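Local coordinates for probable starch synthase 4, chloroplastic/amyloplastic (Arabidopsis thaliana, PDB 6GNE), which belongs to the starch synthase family and has the two-domain GT-B glycosyltransferase fold, with adenosine-5'-diphosphate and a glycan bound in the model, at residues 71-76 with 125-130; 119-124 with 145-150; 175-180 with 214-219. All coordinates share one frame; numbering follows the deposited sequence.

Contact 1: residues 71-76 with 125-130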
loop_
_atom_site.group_PDB
_atom_site.type_symbol
_atom_site.label_atom_id
_atom_site.label_comp_id
_atom_site.label_asym_id
_atom_site.label_seq_id
_atom_site.Cartn_x
_atom_site.Cartn_y
_atom_site.Cartn_z
ATOM N N VAL A 71 12.691 26.438 7.696
ATOM C CA VAL A 71 11.553 26.820 6.854
ATOM C C VAL A 71 10.351 27.092 7.759
ATOM O O VAL A 71 9.824 26.178 8.424
ATOM C CB VAL A 71 11.215 25.763 5.779
ATOM C CG1 VAL A 71 9.920 26.116 5.058
ATOM C CG2 VAL A 71 12.360 25.639 4.779
ATOM N N GLU A 72 9.944 28.363 7.772
ATOM C CA GLU A 72 8.795 28.810 8.546
ATOM C C GLU A 72 7.518 28.438 7.808
ATOM O O GLU A 72 7.422 28.642 6.598
ATOM C CB GLU A 72 8.853 30.321 8.787
ATOM C CG GLU A 72 10.100 30.753 9.543
ATOM C CD GLU A 72 9.837 31.889 10.511
ATOM O OE1 GLU A 72 10.067 31.681 11.727
ATOM O OE2 GLU A 72 9.403 32.972 10.059
ATOM N N SER A 73 6.554 27.887 8.540
ATOM C CA SER A 73 5.308 27.349 7.983
ATOM C C SER A 73 4.109 27.855 8.773
ATOM O O SER A 73 4.210 28.054 9.980
ATOM C CB SER A 73 5.371 25.826 8.057
ATOM O OG SER A 73 4.198 25.224 7.591
ATOM N N TYR A 74 2.978 28.016 8.105
ATOM C CA TYR A 74 1.770 28.525 8.749
ATOM C C TYR A 74 0.948 27.458 9.450
ATOM O O TYR A 74 0.774 26.388 8.931
ATOM C CB TYR A 74 0.901 29.224 7.689
ATOM C CG TYR A 74 -0.440 29.773 8.161
ATOM C CD1 TYR A 74 -1.584 28.954 8.216
ATOM C CD2 TYR A 74 -0.577 31.129 8.511
ATOM C CE1 TYR A 74 -2.817 29.471 8.635
ATOM C CE2 TYR A 74 -1.806 31.646 8.930
ATOM C CZ TYR A 74 -2.916 30.816 8.977
ATOM O OH TYR A 74 -4.118 31.310 9.394
ATOM N N PHE A 75 0.422 27.782 10.624
ATOM C CA PHE A 75 -0.621 26.971 11.284
ATOM C C PHE A 75 -1.348 27.783 12.362
ATOM O O PHE A 75 -0.681 28.414 13.171
ATOM C CB PHE A 75 -0.013 25.725 11.912
ATOM C CG PHE A 75 -0.921 24.540 11.909
ATOM C CD1 PHE A 75 -1.330 23.957 10.701
ATOM C CD2 PHE A 75 -1.346 23.969 13.101
ATOM C CE1 PHE A 75 -2.159 22.846 10.694
ATOM C CE2 PHE A 75 -2.181 22.848 13.096
ATOM C CZ PHE A 75 -2.579 22.289 11.895
ATOM N N ASP A 76 -2.692 27.781 12.366
ATOM C CA ASP A 76 -3.508 28.508 13.382
ATOM C C ASP A 76 -3.121 29.987 13.491
ATOM O O ASP A 76 -2.980 30.507 14.595
ATOM C CB ASP A 76 -3.424 27.837 14.782
ATOM C CG ASP A 76 -4.068 26.424 14.820
ATOM O OD1 ASP A 76 -5.160 26.219 14.256
ATOM O OD2 ASP A 76 -3.492 25.511 15.445
ATOM N N SER A 125 1.156 18.884 5.249
ATOM C CA SER A 125 0.787 19.240 3.872
ATOM C C SER A 125 1.124 20.684 3.584
ATOM O O SER A 125 1.658 20.983 2.525
ATOM C CB SER A 125 -0.708 19.011 3.617
ATOM O OG SER A 125 -1.050 17.636 3.689
ATOM N N ARG A 126 0.827 21.570 4.531
ATOM C CA ARG A 126 1.149 22.989 4.384
ATOM C C ARG A 126 2.656 23.192 4.335
ATOM O O ARG A 126 3.168 23.779 3.383
ATOM C CB ARG A 126 0.558 23.827 5.521
ATOM C CG ARG A 126 0.810 25.324 5.416
ATOM C CD ARG A 126 0.110 25.889 4.188
ATOM N NE ARG A 126 0.536 27.250 3.843
ATOM C CZ ARG A 126 -0.087 28.373 4.180
ATOM N NH1 ARG A 126 -1.163 28.381 4.969
ATOM N NH2 ARG A 126 0.412 29.522 3.755
ATOM N N ALA A 127 3.352 22.681 5.349
ATOM C CA ALA A 127 4.801 22.783 5.420
ATOM C C ALA A 127 5.491 22.216 4.188
ATOM O O ALA A 127 6.517 22.749 3.778
ATOM C CB ALA A 127 5.321 22.110 6.683
ATOM N N ALA A 128 4.935 21.157 3.587
ATOM C CA ALA A 128 5.524 20.570 2.370
ATOM C C ALA A 128 5.527 21.531 1.187
ATOM O O ALA A 128 6.534 21.686 0.488
ATOM C CB ALA A 128 4.810 19.289 1.991
ATOM N N LEU A 129 4.395 22.168 0.963
ATOM C CA LEU A 129 4.296 23.217 -0.068
ATOM C C LEU A 129 5.191 24.425 0.218
ATOM O O LEU A 129 5.800 24.979 -0.694
ATOM C CB LEU A 129 2.840 23.670 -0.235
ATOM C CG LEU A 129 1.978 22.605 -0.904
ATOM C CD1 LEU A 129 0.516 23.006 -0.844
ATOM C CD2 LEU A 129 2.457 22.335 -2.331
ATOM N N GLU A 130 5.262 24.803 1.487
ATOM C CA GLU A 130 6.133 25.881 1.949
ATOM C C GLU A 130 7.606 25.575 1.667
ATOM O O GLU A 130 8.313 26.414 1.175
ATOM C CB GLU A 130 5.894 26.110 3.446
ATOM C CG GLU A 130 6.273 27.474 3.966
ATOM C CD GLU A 130 5.502 28.574 3.299
ATOM O OE1 GLU A 130 6.108 29.306 2.501
ATOM O OE2 GLU A 130 4.266 28.697 3.574
#
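S73 meets A127 where strand 64-75 packs against helix 117-134, and here the backbones come nearest, with S73 CA 5.3 Å from A127 CA. The S73 hydroxyl, set anti to its backbone N (chi1 178°), lies against the helix, OG 3.3 Å from A127 CA. On one flank E130 CG, anti to the backbone N (chi1 -157°), touches both the E72 carbonyl oxygen and V71 CG1, 4.0 Å from the latter, before the bend at chi2 turns CD aside. V71, S73 and A127 are buried here, while E72 and E130 are partly exposed. At the other flank Y74 is partly exposed, its ring end leading away from the helix, although R126 is buried. There Y74 CB sits over one guanidinium face near its rim, and R126 NH1 comes 3.3 Å from Y74 CD1, with guanidinium and ring planes 28° apart. R126 NH2 and E130 OE2 form a long salt bridge of 3.9 Å. Y160 OH bonds R126 NE and E130 OE2, C191 O bonds R126 NH1, and Q134 NE2 bonds E130 OE1. Strand and helix meet by van der Waals contact mixing carbon with polar atoms, without hydrogen bonds between the two segments; the charged ends find partners outside them.

Contact 2: residues 119-124 with 145-150. With GLC (alpha-D-glucopyranose), chain C; AC1 (4,6-dideoxy-4-{[(1S,4R,5S,6S)-4,5,6-trihydroxy-3-(hydroxymethyl)cyclohex-2-en-1-yl]amino}-alpha-D-glucopyranose), chain B.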
loop_
_atom_site.group_PDB
_atom_site.type_symbol
_atom_site.label_atom_id
_atom_site.label_comp_id
_atom_site.label_asym_id
_atom_site.label_seq_id
_atom_site.Cartn_x
_atom_site.Cartn_y
_atom_site.Cartn_z
ATOM N N ARG A 119 -4.847 17.381 12.313
ATOM C CA ARG A 119 -3.955 18.498 12.511
ATOM C C ARG A 119 -2.522 18.139 12.088
ATOM O O ARG A 119 -1.876 18.911 11.360
ATOM C CB ARG A 119 -4.006 18.976 13.962
ATOM C CG ARG A 119 -5.292 19.727 14.301
ATOM C CD ARG A 119 -5.486 19.930 15.807
ATOM N NE ARG A 119 -4.356 20.594 16.455
ATOM C CZ ARG A 119 -4.040 21.887 16.326
ATOM N NH1 ARG A 119 -2.981 22.360 16.972
ATOM N NH2 ARG A 119 -4.739 22.709 15.542
ATOM N N ARG A 120 -2.061 16.965 12.530
ATOM C CA ARG A 120 -0.737 16.441 12.207
ATOM C C ARG A 120 -0.496 16.503 10.701
ATOM O O ARG A 120 0.461 17.119 10.246
ATOM C CB ARG A 120 -0.578 14.994 12.691
ATOM C CG ARG A 120 -0.542 14.779 14.197
ATOM C CD ARG A 120 -0.507 13.301 14.564
ATOM N NE ARG A 120 0.815 12.707 14.279
ATOM C CZ ARG A 120 1.059 11.455 13.875
ATOM N NH1 ARG A 120 0.084 10.567 13.663
ATOM N NH2 ARG A 120 2.316 11.069 13.670
ATOM N N PHE A 121 -1.382 15.920 9.907
ATOM C CA PHE A 121 -1.109 15.809 8.470
ATOM C C PHE A 121 -1.507 17.038 7.620
ATOM O O PHE A 121 -0.903 17.300 6.572
ATOM C CB PHE A 121 -1.667 14.490 7.931
ATOM C CG PHE A 121 -0.969 13.271 8.499
ATOM C CD1 PHE A 121 0.299 12.927 8.054
ATOM C CD2 PHE A 121 -1.569 12.488 9.486
ATOM C CE1 PHE A 121 0.946 11.813 8.561
ATOM C CE2 PHE A 121 -0.919 11.380 10.014
ATOM C CZ PHE A 121 0.337 11.033 9.555
ATOM N N SER A 122 -2.505 17.798 8.048
ATOM C CA SER A 122 -2.764 19.096 7.413
ATOM C C SER A 122 -1.583 20.064 7.645
ATOM O O SER A 122 -1.221 20.824 6.742
ATOM C CB SER A 122 -4.098 19.712 7.870
ATOM O OG SER A 122 -4.095 19.980 9.252
ATOM N N TYR A 123 -0.972 20.042 8.832
ATOM C CA TYR A 123 0.262 20.825 9.050
ATOM C C TYR A 123 1.350 20.426 8.064
ATOM O O TYR A 123 1.936 21.273 7.379
ATOM C CB TYR A 123 0.807 20.659 10.473
ATOM C CG TYR A 123 2.082 21.456 10.736
ATOM C CD1 TYR A 123 3.349 20.955 10.359
ATOM C CD2 TYR A 123 2.031 22.711 11.357
ATOM C CE1 TYR A 123 4.501 21.692 10.596
ATOM C CE2 TYR A 123 3.190 23.443 11.600
ATOM C CZ TYR A 123 4.419 22.939 11.221
ATOM O OH TYR A 123 5.565 23.666 11.488
ATOM N N PHE A 124 1.618 19.125 8.027
ATOM C CA PHE A 124 2.622 18.555 7.151
ATOM C C PHE A 124 2.406 18.970 5.700
ATOM O O PHE A 124 3.368 19.350 5.008
ATOM C CB PHE A 124 2.632 17.026 7.258
ATOM C CG PHE A 124 3.462 16.362 6.197
ATOM C CD1 PHE A 124 4.836 16.617 6.112
ATOM C CD2 PHE A 124 2.882 15.511 5.265
ATOM C CE1 PHE A 124 5.609 16.029 5.127
ATOM C CE2 PHE A 124 3.668 14.903 4.280
ATOM C CZ PHE A 124 5.030 15.166 4.212
ATOM N N HIS A 145 -0.787 11.689 -1.934
ATOM C CA HIS A 145 -1.335 10.338 -1.610
ATOM C C HIS A 145 -2.264 10.301 -0.389
ATOM O O HIS A 145 -1.872 10.657 0.723
ATOM C CB HIS A 145 -0.182 9.384 -1.415
ATOM C CG HIS A 145 0.706 9.305 -2.612
ATOM N ND1 HIS A 145 0.578 8.314 -3.568
ATOM C CD2 HIS A 145 1.674 10.138 -3.061
ATOM C CE1 HIS A 145 1.470 8.513 -4.524
ATOM N NE2 HIS A 145 2.139 9.618 -4.244
ATOM N N ASP A 146 -3.515 9.889 -0.615
ATOM C CA ASP A 146 -4.491 9.603 0.458
ATOM C C ASP A 146 -4.879 10.828 1.270
ATOM O O ASP A 146 -4.406 11.933 0.996
ATOM C CB ASP A 146 -4.037 8.411 1.337
ATOM C CG ASP A 146 -4.462 7.080 0.780
ATOM O OD1 ASP A 146 -4.643 6.989 -0.437
ATOM O OD2 ASP A 146 -4.667 6.109 1.532
ATOM N N TRP A 147 -5.763 10.650 2.251
ATOM C CA TRP A 147 -6.360 11.796 2.927
ATOM C C TRP A 147 -5.320 12.663 3.620
ATOM O O TRP A 147 -5.483 13.885 3.644
ATOM C CB TRP A 147 -7.491 11.367 3.883
ATOM C CG TRP A 147 -7.036 10.802 5.192
ATOM C CD1 TRP A 147 -6.871 9.494 5.505
ATOM C CD2 TRP A 147 -6.688 11.549 6.369
ATOM N NE1 TRP A 147 -6.433 9.378 6.802
ATOM C CE2 TRP A 147 -6.312 10.621 7.354
ATOM C CE3 TRP A 147 -6.657 12.913 6.674
ATOM C CZ2 TRP A 147 -5.923 11.006 8.638
ATOM C CZ3 TRP A 147 -6.272 13.307 7.946
ATOM C CH2 TRP A 147 -5.907 12.354 8.918
ATOM N N GLN A 148 -4.254 12.062 4.135
ATOM C CA GLN A 148 -3.240 12.814 4.876
ATOM C C GLN A 148 -2.589 13.963 4.067
ATOM O O GLN A 148 -2.311 15.036 4.607
ATOM C CB GLN A 148 -2.154 11.884 5.422
ATOM C CG GLN A 148 -2.626 10.947 6.539
ATOM C CD GLN A 148 -3.170 9.604 6.029
ATOM O OE1 GLN A 148 -3.531 9.475 4.857
ATOM N NE2 GLN A 148 -3.218 8.600 6.916
ATOM N N THR A 149 -2.380 13.757 2.771
ATOM C CA THR A 149 -1.831 14.790 1.907
ATOM C C THR A 149 -2.810 15.266 0.831
ATOM O O THR A 149 -2.408 15.929 -0.133
ATOM C CB THR A 149 -0.540 14.303 1.256
ATOM O OG1 THR A 149 -0.835 13.256 0.327
ATOM C CG2 THR A 149 0.404 13.818 2.318
ATOM N N ALA A 150 -4.097 14.943 1.004
ATOM C CA ALA A 150 -5.151 15.462 0.146
ATOM C C ALA A 150 -5.253 16.972 0.242
ATOM O O ALA A 150 -5.634 17.624 -0.723
ATOM C CB ALA A 150 -6.468 14.836 0.542
HETATM C C1 GLC C . -5.305 5.036 9.858
HETATM C C2 GLC C . -4.889 6.017 8.764
HETATM C C3 GLC C . -5.093 5.396 7.383
HETATM C C4 GLC C . -4.260 4.122 7.308
HETATM C C5 GLC C . -4.738 3.165 8.389
HETATM C C6 GLC C . -3.887 1.901 8.412
HETATM O O2 GLC C . -5.614 7.236 8.919
HETATM O O3 GLC C . -4.685 6.288 6.353
HETATM O O4 GLC C . -4.367 3.536 6.013
HETATM O O5 GLC C . -4.637 3.787 9.679
HETATM O O6 GLC C . -4.224 1.127 9.569
HETATM C C1 AC1 B . -3.206 3.657 5.190
HETATM O O2 AC1 B . -4.396 5.212 3.758
HETATM C C2 AC1 B . -3.594 4.019 3.753
HETATM C C4A AC1 B . -3.525 -1.080 -1.564
HETATM C C3 AC1 B . -4.287 2.845 3.043
HETATM O O3 AC1 B . -4.550 3.261 1.699
HETATM C C4 AC1 B . -3.397 1.600 3.104
HETATM N N4A AC1 B . -3.926 0.426 2.385
HETATM C C5 AC1 B . -3.170 1.318 4.591
HETATM O O5 AC1 B . -2.487 2.422 5.188
HETATM C C6 AC1 B . -2.291 0.107 4.852
HETATM C C1B AC1 B . -4.176 0.382 0.938
HETATM C C2B AC1 B . -5.010 -0.841 0.475
HETATM O O2B AC1 B . -5.592 -1.583 1.564
HETATM C C3B AC1 B . -4.268 -1.800 -0.449
HETATM O O3B AC1 B . -5.261 -2.589 -1.098
HETATM O O4 AC1 B . -2.783 -2.036 -2.322
HETATM C C5B AC1 B . -2.643 0.008 -1.027
HETATM C C7B AC1 B . -2.914 0.618 0.132
HETATM C C6B AC1 B . -1.457 0.475 -1.837
HETATM O O6B AC1 B . -1.885 1.043 -3.081
#
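The wall of the glycan pocket is built here from two layers: F121 of helix 117-134 stands behind Q148, and Q148 faces the sugar. Q148 CG lies over one face of the F121 ring in a CH-pi contact, 3.6 Å from the centroid and 19° off the normal. The two side chains run side by side in the same direction, with the Q148 amide turned 88° from the ring plane. A bend at chi2 (90°) swings Q148 CD away from the straight course, and NE2 donates to O3 of the glucose (GLC) at 2.8 Å. Its neighbour W147 approaches the same sugar with its indole edge: NE1 donates to GLC O2 at 3.1 Å, with O2 in the ring plane. Q148 CD rests over one face of that indole, near the rim, and the two donors serve neighbouring hydroxyls. W147 also touches F121, with CH2 4.4 Å from CD2. D146 OD2 accepts from O3 of AC1, the neighbouring bound group, at 2.9 Å; AC1 O2 is modelled closer still, too short to be taken literally. D146 OD1 accepts from H175 N. Farther along the short helix, T149 CG2 meets the edge of the F124 ring, 4.0 Å from CE2, and T149 OG1 accepts from H145 N. F121 is thus a second-shell residue, and the 145-150 segment is the turn from strand 141-145 into a short helix, backed by helix 117-134, at the C-terminal end of a parallel strand, the usual place for ligand contacts in the Rossmann-like domains of the GT-B fold.

Contact 3: residues 175-180 with 214-219. With AC1 (4,6-dideoxy-4-{[(1S,4R,5S,6S)-4,5,6-trihydroxy-3-(hydroxymethyl)cyclohex-2-en-1-yl]amino}-alpha-D-glucopyranose), chain B; GLC (alpha-D-glucopyranose), chain C.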
loop_
_atom_site.group_PDB
_atom_site.type_symbol
_atom_site.label_atom_id
_atom_site.label_comp_id
_atom_site.label_asym_id
_atom_site.label_seq_id
_atom_site.Cartn_x
_atom_site.Cartn_y
_atom_site.Cartn_z
ATOM N N HIS A 175 -5.526 5.432 -2.287
ATOM C CA HIS A 175 -5.176 4.012 -2.159
ATOM C C HIS A 175 -6.237 3.203 -1.347
ATOM O O HIS A 175 -6.205 1.951 -1.316
ATOM C CB HIS A 175 -3.831 3.863 -1.458
ATOM C CG HIS A 175 -2.679 4.488 -2.172
ATOM N ND1 HIS A 175 -1.664 3.740 -2.721
ATOM C CD2 HIS A 175 -2.336 5.782 -2.357
ATOM C CE1 HIS A 175 -0.767 4.547 -3.250
ATOM N NE2 HIS A 175 -1.156 5.791 -3.051
ATOM N N ASN A 176 -7.133 3.907 -0.660
ATOM C CA ASN A 176 -8.305 3.295 -0.026
ATOM C C ASN A 176 -9.340 4.364 0.291
ATOM O O ASN A 176 -9.146 5.161 1.208
ATOM C CB ASN A 176 -7.896 2.523 1.263
ATOM C CG ASN A 176 -9.059 1.762 1.907
ATOM O OD1 ASN A 176 -10.184 1.837 1.449
ATOM N ND2 ASN A 176 -8.783 1.035 2.975
ATOM N N PHE A 177 -10.447 4.361 -0.452
ATOM C CA PHE A 177 -11.522 5.373 -0.269
ATOM C C PHE A 177 -12.313 5.208 1.025
ATOM O O PHE A 177 -13.176 5.999 1.328
ATOM C CB PHE A 177 -12.484 5.384 -1.453
ATOM C CG PHE A 177 -11.933 6.036 -2.691
ATOM C CD1 PHE A 177 -11.980 7.400 -2.855
ATOM C CD2 PHE A 177 -11.396 5.268 -3.720
ATOM C CE1 PHE A 177 -11.480 7.995 -3.998
ATOM C CE2 PHE A 177 -10.924 5.853 -4.880
ATOM C CZ PHE A 177 -10.956 7.222 -5.022
ATOM N N GLU A 178 -12.056 4.157 1.772
ATOM C CA GLU A 178 -12.550 4.073 3.130
ATOM C C GLU A 178 -12.054 5.214 3.988
ATOM O O GLU A 178 -12.775 5.698 4.828
ATOM C CB GLU A 178 -12.129 2.743 3.739
ATOM C CG GLU A 178 -12.791 2.442 5.083
ATOM C CD GLU A 178 -12.161 1.267 5.812
ATOM O OE1 GLU A 178 -11.065 0.759 5.331
ATOM O OE2 GLU A 178 -12.830 0.878 6.839
ATOM N N TYR A 179 -10.807 5.626 3.786
ATOM C CA TYR A 179 -10.189 6.650 4.643
ATOM C C TYR A 179 -10.238 8.016 4.003
ATOM O O TYR A 179 -9.417 8.338 3.175
ATOM C CB TYR A 179 -8.761 6.248 5.017
ATOM C CG TYR A 179 -8.717 4.922 5.741
ATOM C CD1 TYR A 179 -9.581 4.666 6.842
ATOM C CD2 TYR A 179 -7.810 3.907 5.354
ATOM C CE1 TYR A 179 -9.565 3.436 7.499
ATOM C CE2 TYR A 179 -7.773 2.669 6.027
ATOM C CZ TYR A 179 -8.643 2.436 7.085
ATOM O OH TYR A 179 -8.617 1.258 7.744
ATOM N N GLN A 180 -11.216 8.808 4.420
ATOM C CA GLN A 180 -11.513 10.088 3.796
ATOM C C GLN A 180 -11.020 11.308 4.608
ATOM O O GLN A 180 -10.956 12.426 4.077
ATOM C CB GLN A 180 -13.021 10.164 3.478
ATOM C CG GLN A 180 -13.383 9.208 2.356
ATOM C CD GLN A 180 -14.864 9.088 2.076
ATOM O OE1 GLN A 180 -15.633 10.061 2.151
ATOM N NE2 GLN A 180 -15.268 7.890 1.714
ATOM N N ASN A 214 -14.474 17.102 3.893
ATOM C CA ASN A 214 -13.957 15.841 3.371
ATOM C C ASN A 214 -12.688 16.076 2.540
ATOM O O ASN A 214 -12.778 16.519 1.392
ATOM C CB ASN A 214 -15.035 15.143 2.541
ATOM C CG ASN A 214 -14.629 13.745 2.116
ATOM O OD1 ASN A 214 -13.530 13.544 1.594
ATOM N ND2 ASN A 214 -15.509 12.779 2.321
ATOM N N PRO A 215 -11.501 15.771 3.116
ATOM C CA PRO A 215 -10.235 15.995 2.420
ATOM C C PRO A 215 -10.093 15.270 1.099
ATOM O O PRO A 215 -9.635 15.858 0.132
ATOM C CB PRO A 215 -9.210 15.514 3.421
ATOM C CG PRO A 215 -9.824 15.823 4.739
ATOM C CD PRO A 215 -11.280 15.555 4.562
ATOM N N VAL A 216 -10.481 14.013 1.059
ATOM C CA VAL A 216 -10.392 13.236 -0.171
ATOM C C VAL A 216 -11.316 13.822 -1.234
ATOM O O VAL A 216 -10.938 13.879 -2.398
ATOM C CB VAL A 216 -10.674 11.737 0.077
ATOM C CG1 VAL A 216 -10.757 10.950 -1.232
ATOM C CG2 VAL A 216 -9.578 11.147 0.950
ATOM N N LYS A 217 -12.492 14.289 -0.838
ATOM C CA LYS A 217 -13.390 14.966 -1.781
ATOM C C LYS A 217 -12.798 16.255 -2.363
ATOM O O LYS A 217 -12.973 16.552 -3.551
ATOM C CB LYS A 217 -14.727 15.298 -1.138
ATOM C CG LYS A 217 -15.664 15.891 -2.161
ATOM C CD LYS A 217 -17.112 15.571 -1.975
ATOM C CE LYS A 217 -17.844 16.631 -1.220
ATOM N NZ LYS A 217 -19.208 16.825 -1.775
ATOM N N GLY A 218 -12.119 17.030 -1.518
ATOM C CA GLY A 218 -11.368 18.191 -1.986
ATOM C C GLY A 218 -10.258 17.845 -2.951
ATOM O O GLY A 218 -10.021 18.590 -3.885
ATOM N N ALA A 219 -9.569 16.730 -2.736
ATOM C CA ALA A 219 -8.512 16.318 -3.663
ATOM C C ALA A 219 -9.057 15.812 -4.977
ATOM O O ALA A 219 -8.418 16.000 -6.002
ATOM C CB ALA A 219 -7.616 15.298 -3.036
HETATM C C1 AC1 B . -3.206 3.657 5.190
HETATM O O2 AC1 B . -4.396 5.212 3.758
HETATM C C2 AC1 B . -3.594 4.019 3.753
HETATM C C4A AC1 B . -3.525 -1.080 -1.564
HETATM C C3 AC1 B . -4.287 2.845 3.043
HETATM O O3 AC1 B . -4.550 3.261 1.699
HETATM C C4 AC1 B . -3.397 1.600 3.104
HETATM N N4A AC1 B . -3.926 0.426 2.385
HETATM C C5 AC1 B . -3.170 1.318 4.591
HETATM O O5 AC1 B . -2.487 2.422 5.188
HETATM C C6 AC1 B . -2.291 0.107 4.852
HETATM C C1B AC1 B . -4.176 0.382 0.938
HETATM C C2B AC1 B . -5.010 -0.841 0.475
HETATM O O2B AC1 B . -5.592 -1.583 1.564
HETATM C C3B AC1 B . -4.268 -1.800 -0.449
HETATM O O3B AC1 B . -5.261 -2.589 -1.098
HETATM O O4 AC1 B . -2.783 -2.036 -2.322
HETATM C C5B AC1 B . -2.643 0.008 -1.027
HETATM C C7B AC1 B . -2.914 0.618 0.132
HETATM C C6B AC1 B . -1.457 0.475 -1.837
HETATM O O6B AC1 B . -1.885 1.043 -3.081
HETATM C C1 GLC C . -5.305 5.036 9.858
HETATM C C2 GLC C . -4.889 6.017 8.764
HETATM C C3 GLC C . -5.093 5.396 7.383
HETATM C C4 GLC C . -4.260 4.122 7.308
HETATM C C5 GLC C . -4.738 3.165 8.389
HETATM C C6 GLC C . -3.887 1.901 8.412
HETATM O O2 GLC C . -5.614 7.236 8.919
HETATM O O3 GLC C . -4.685 6.288 6.353
HETATM O O4 GLC C . -4.367 3.536 6.013
HETATM O O5 GLC C . -4.637 3.787 9.679
HETATM O O6 GLC C . -4.224 1.127 9.569
#
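Two amides, those of Q180 and N214, meet with their planes 33° apart. N214 ND2 donates to Q180 OE1 at 2.7 Å; the oxygen lies in the N214 amide plane, and the donor sits in the Q180 carbonyl plane, on a lone pair. The F177 ring crosses the V216 side chain at about a right angle and is touched obliquely by CG1, 4.1 Å from CD1. The Y179 ring turns toward the sugars instead: one face carries C3 of the glucose (GLC), 3.7 Å above the plane and toward the rim. At the edge of the H175 imidazole, in plane, lies O6B of AC1, to which ND1 donates at 2.7 Å.

Q180 is the hub of the join. Its chain runs extended beyond CG, with chi2 at 173° placing CD, and NE2 donates to F177 O at 2.8 Å, nearly in line with that carbonyl. Each polar end has a further partner: Q180 OE1 accepts from H207 NE2, Q180 NE2 reaches K244 O, and N214 ND2 also bonds D206 OD1. The Q180 backbone oxygen takes a weak bond of 3.4 Å from V216 N, at the start of the helix, where N214 is the N-cap and its OD1 accepts from K217 N at 2.7 Å, the donor standing above the carbonyl plane. Around the bend, N176 OD1 accepts from E178 N in an Asx turn.

V216 CG2 touches the loop backbone, 3.6 Å from Y179 O. The loop after strand 169-174 is thereby pinned to the first turn of helix 215-222, with helix 146-150 on one flank, where W147 touches both V216 and Y179, and helix 231-238 touching N176 and F177.

How the contacts relate
Contacts 2 and 3 are buried and line the glycan pocket, both touching GLC and AC1, whereas contact 1 is partly exposed and lies farther out, its centre about 26 Å from that of the chain. Helix 117-134 serves both contact 1 and contact 2, and D76 bridges to R119 by a salt bridge where they adjoin. Contacts 2 and 3 meet through H145 and D146, each probably hydrogen-bonded to H175, while A150 packs on P215. The chemistry shifts with place: contact 1 joins by van der Waals contact of carbon and polar atoms, contact 2 by an aromatic CH-pi layer behind sugar-binding donors, and contact 3 by a hydrogen bond between two side-chain amides and a weak backbone one.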